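Putative ABC transporter subunit, substrate-binding component (Rhodopseudomonas palustris, PDB 4EVS) binds 4-hydroxybenzoate and probably delivers such lignin-derived benzoates to an ABC transporter as its periplasmic solute-binding component. Local coordinates at residues L342-K347 with K355-F360. Numbering follows the deposited sequence.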
ATOM      1  N   LEU A 342       6.382 -11.081  -7.779  1.00 16.61           N
ATOM      2  CA  LEU A 342       7.720 -11.106  -7.220  1.00 16.68           C
ATOM      3  C   LEU A 342       8.589 -10.180  -8.059  1.00 15.71           C
ATOM      4  O   LEU A 342       8.548 -10.217  -9.303  1.00 16.98           O
ATOM      5  CB  LEU A 342       8.336 -12.479  -7.339  1.00 17.55           C
ATOM      6  CG  LEU A 342       9.770 -12.686  -6.822  1.00 18.35           C
ATOM      7  CD1 LEU A 342       9.898 -12.417  -5.324  1.00 18.48           C
ATOM      8  CD2 LEU A 342      10.277 -14.086  -7.162  1.00 17.92           C
ATOM      9  N   ARG A 343       9.388  -9.381  -7.375  1.00 15.80           N
ATOM     10  CA  ARG A 343      10.318  -8.475  -7.993  1.00 16.28           C
ATOM     11  C   ARG A 343      11.683  -8.595  -7.372  1.00 17.52           C
ATOM     12  O   ARG A 343      11.875  -9.065  -6.223  1.00 18.08           O
ATOM     13  CB  ARG A 343       9.894  -6.998  -7.858  1.00 16.98           C
ATOM     14  CG  ARG A 343       8.415  -6.682  -8.178  1.00 15.24           C
ATOM     15  CD  ARG A 343       7.499  -6.791  -6.930  1.00 16.50           C
ATOM     16  NE  ARG A 343       7.983  -5.857  -5.913  1.00 15.13           N
ATOM     17  CZ  ARG A 343       7.850  -4.550  -5.973  1.00 13.65           C
ATOM     18  NH1 ARG A 343       7.007  -4.015  -6.853  1.00 15.65           N
ATOM     19  NH2 ARG A 343       8.414  -3.798  -5.053  1.00 17.07           N
ATOM     20  N   GLU A 344      12.666  -8.150  -8.147  1.00 18.53           N
ATOM     21  CA  GLU A 344      14.032  -8.063  -7.698  1.00 19.18           C
ATOM     22  C   GLU A 344      14.576  -6.705  -8.051  1.00 18.80           C
ATOM     23  O   GLU A 344      14.315  -6.191  -9.168  1.00 18.73           O
ATOM     24  CB  GLU A 344      14.844  -9.144  -8.424  1.00 20.71           C
ATOM     25  CG  GLU A 344      16.257  -9.270  -8.007  1.00 24.48           C
ATOM     26  CD  GLU A 344      16.987 -10.392  -8.729  1.00 30.69           C
ATOM     27  OE1 GLU A 344      16.329 -11.259  -9.329  1.00 33.82           O
ATOM     28  OE2 GLU A 344      18.227 -10.379  -8.698  1.00 37.71           O
ATOM     29  N   VAL A 345      15.283  -6.090  -7.110  1.00 17.77           N
ATOM     30  CA  VAL A 345      15.897  -4.780  -7.424  1.00 17.30           C
ATOM     31  C   VAL A 345      17.021  -5.051  -8.461  1.00 18.11           C
ATOM     32  O   VAL A 345      17.879  -5.917  -8.216  1.00 18.73           O
ATOM     33  CB  VAL A 345      16.481  -4.098  -6.175  1.00 17.59           C
ATOM     34  CG1 VAL A 345      17.221  -2.806  -6.566  1.00 17.76           C
ATOM     35  CG2 VAL A 345      15.378  -3.812  -5.122  1.00 18.32           C
ATOM     36  N   GLU A 346      16.980  -4.355  -9.603  1.00 19.72           N
ATOM     37  CA  GLU A 346      17.938  -4.544 -10.697  1.00 21.46           C
ATOM     38  C   GLU A 346      18.135  -3.257 -11.412  1.00 22.70           C
ATOM     39  O   GLU A 346      17.311  -2.360 -11.318  1.00 22.49           O
ATOM     40  CB  GLU A 346      17.418  -5.602 -11.710  1.00 22.02           C
ATOM     41  CG  GLU A 346      17.090  -6.935 -11.128  1.00 27.24           C
ATOM     42  CD  GLU A 346      16.852  -8.031 -12.164  1.00 32.28           C
ATOM     43  OE1 GLU A 346      17.201  -7.847 -13.351  1.00 35.75           O
ATOM     44  OE2 GLU A 346      16.326  -9.105 -11.760  1.00 36.85           O
ATOM     45  N   LYS A 347      19.258  -3.131 -12.084  1.00 25.33           N
ATOM     46  CA  LYS A 347      19.441  -2.040 -13.033  1.00 29.21           C
ATOM     47  C   LYS A 347      18.777  -2.357 -14.342  1.00 32.21           C
ATOM     48  O   LYS A 347      18.849  -3.487 -14.838  1.00 34.69           O
ATOM     49  CB  LYS A 347      20.900  -1.870 -13.317  1.00 30.64           C
ATOM     50  CG  LYS A 347      21.561  -1.211 -12.205  1.00 32.48           C
ATOM     51  CD  LYS A 347      21.803   0.229 -12.506  1.00 36.60           C
ATOM     52  CE  LYS A 347      23.216   0.582 -12.038  1.00 38.72           C
ATOM     53  NZ  LYS A 347      23.683   1.884 -12.572  1.00 42.48           N
ATOM     54  N   LYS A 355      12.214  -5.051 -10.781  1.00 17.70           N
ATOM     55  CA  LYS A 355      11.857  -5.854 -11.985  1.00 18.37           C
ATOM     56  C   LYS A 355      10.906  -6.981 -11.633  1.00 17.93           C
ATOM     57  O   LYS A 355      11.241  -7.848 -10.826  1.00 18.06           O
ATOM     58  CB  LYS A 355      13.089  -6.457 -12.630  1.00 18.18           C
ATOM     59  CG  LYS A 355      12.810  -7.170 -13.954  1.00 22.82           C
ATOM     60  CD  LYS A 355      14.075  -7.720 -14.549  1.00 28.21           C
ATOM     61  CE  LYS A 355      13.814  -8.378 -15.925  1.00 31.85           C
ATOM     62  NZ  LYS A 355      15.012  -9.129 -16.399  1.00 36.22           N
ATOM     63  N   GLU A 356       9.737  -7.007 -12.262  1.00 17.71           N
ATOM     64  CA  GLU A 356       8.775  -8.056 -12.030  1.00 17.90           C
ATOM     65  C   GLU A 356       9.229  -9.333 -12.731  1.00 18.66           C
ATOM     66  O   GLU A 356       9.394  -9.352 -13.955  1.00 21.27           O
ATOM     67  CB  GLU A 356       7.374  -7.637 -12.499  1.00 18.32           C
ATOM     68  CG  GLU A 356       6.785  -6.488 -11.667  1.00 18.34           C
ATOM     69  CD  GLU A 356       5.432  -5.913 -12.171  1.00 19.76           C
ATOM     70  OE1 GLU A 356       5.114  -6.105 -13.362  1.00 20.55           O
ATOM     71  OE2 GLU A 356       4.722  -5.273 -11.336  1.00 19.23           O
ATOM     72  N   ILE A 357       9.447 -10.384 -11.940  1.00 17.85           N
ATOM     73  CA  ILE A 357       9.976 -11.613 -12.468  1.00 18.48           C
ATOM     74  C   ILE A 357       9.051 -12.841 -12.289  1.00 18.35           C
ATOM     75  O   ILE A 357       9.357 -13.919 -12.817  1.00 21.89           O
ATOM     76  CB  ILE A 357      11.396 -11.904 -11.885  1.00 18.83           C
ATOM     77  CG1 ILE A 357      11.367 -12.065 -10.344  1.00 20.27           C
ATOM     78  CG2 ILE A 357      12.411 -10.868 -12.342  1.00 21.31           C
ATOM     79  CD1 ILE A 357      12.719 -12.557  -9.768  1.00 21.82           C
ATOM     80  N   GLU A 358       7.942 -12.684 -11.564  1.00 18.74           N
ATOM     81  CA  GLU A 358       6.935 -13.730 -11.449  1.00 18.42           C
ATOM     82  C   GLU A 358       5.613 -13.067 -11.045  1.00 17.83           C
ATOM     83  O   GLU A 358       5.617 -12.032 -10.381  1.00 18.96           O
ATOM     84  CB  GLU A 358       7.383 -14.768 -10.422  1.00 19.46           C
ATOM     85  CG  GLU A 358       6.537 -16.008 -10.343  1.00 21.23           C
ATOM     86  CD  GLU A 358       7.057 -17.028  -9.345  1.00 24.02           C
ATOM     87  OE1 GLU A 358       8.050 -16.735  -8.642  1.00 27.12           O
ATOM     88  OE2 GLU A 358       6.435 -18.111  -9.257  1.00 29.19           O
ATOM     89  N   THR A 359       4.510 -13.669 -11.468  1.00 17.16           N
ATOM     90  CA  THR A 359       3.160 -13.181 -11.197  1.00 17.46           C
ATOM     91  C   THR A 359       2.415 -14.262 -10.424  1.00 17.71           C
ATOM     92  O   THR A 359       2.422 -15.426 -10.799  1.00 18.00           O
ATOM     93  CB  THR A 359       2.423 -12.882 -12.498  1.00 18.05           C
ATOM     94  OG1 THR A 359       3.153 -11.882 -13.241  1.00 19.91           O
ATOM     95  CG2 THR A 359       1.007 -12.342 -12.239  1.00 19.48           C
ATOM     96  N   PHE A 360       1.701 -13.844  -9.383  1.00 17.85           N
ATOM     97  CA  PHE A 360       0.754 -14.710  -8.644  1.00 16.90           C
ATOM     98  C   PHE A 360      -0.653 -14.071  -8.819  1.00 17.49           C
ATOM     99  O   PHE A 360      -0.941 -13.010  -8.239  1.00 16.97           O
ATOM    100  CB  PHE A 360       1.134 -14.797  -7.178  1.00 16.87           C
ATOM    101  CG  PHE A 360       2.473 -15.383  -6.935  1.00 19.67           C
ATOM    102  CD1 PHE A 360       2.615 -16.745  -6.804  1.00 23.54           C
ATOM    103  CD2 PHE A 360       3.604 -14.586  -6.857  1.00 19.58           C
ATOM    104  CE1 PHE A 360       3.860 -17.286  -6.570  1.00 24.43           C
ATOM    105  CE2 PHE A 360       4.850 -15.160  -6.653  1.00 21.01           C
ATOM    106  CZ  PHE A 360       4.958 -16.493  -6.492  1.00 24.47           C
TER
HETATM  107  O   HOH W   1       4.986  -5.204  -8.572  1.00 16.14           O
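Leu342 is paired with two successive residues, Ile357 and Glu358, at a classic beta bulge within the antiparallel hairpin of strands 335-348 and 351-363, which joins the sheet of one lobe of this periplasmic binding protein. The carbonyl oxygen Leu342 O takes a nearly straight bond from Ile357 N, 2.8 Å long with 169° at the hydrogen, and a weak second one from Glu358 N. In return Leu342 N donates to Glu358 O at 2.9 Å, approaching from above the carbonyl plane. Beyond the bulge Glu344 and Lys355 exchange two backbone bonds as a regular hydrogen-bonded pair.

On the face that carries Leu342, Glu344 and Glu358, the Ile357 side chain crosses that of Leu342. Ile357 CG1 is placed between its own N and C (chi1 61°), close to Leu342 O, and the extended continuation of the branch brings Ile357 CD1 to 3.9 Å from Leu342 CD2. The ring of Phe360 presents its edge to Leu342 CB. Farther along, the carboxylate of Glu346 lies against the extended chain of Lys355, Glu346 OE1 3.4 Å from Lys355 CD, with only a long salt bridge to Lys355 NZ.

On the opposite face Arg343 and Glu356, a non-hydrogen-bonded pair, run side by side in the same direction, CG to CG. Arg343 NE is hydrogen-bonded to Ser251 OG and Glu356 OE1 to His259 ND1, which anchors the two groups. Their charged tips do not touch directly: one water, in the guanidinium plane, accepts from Arg343 NH1 at 2.9 Å and donates to Glu356 OE2 at 2.8 Å.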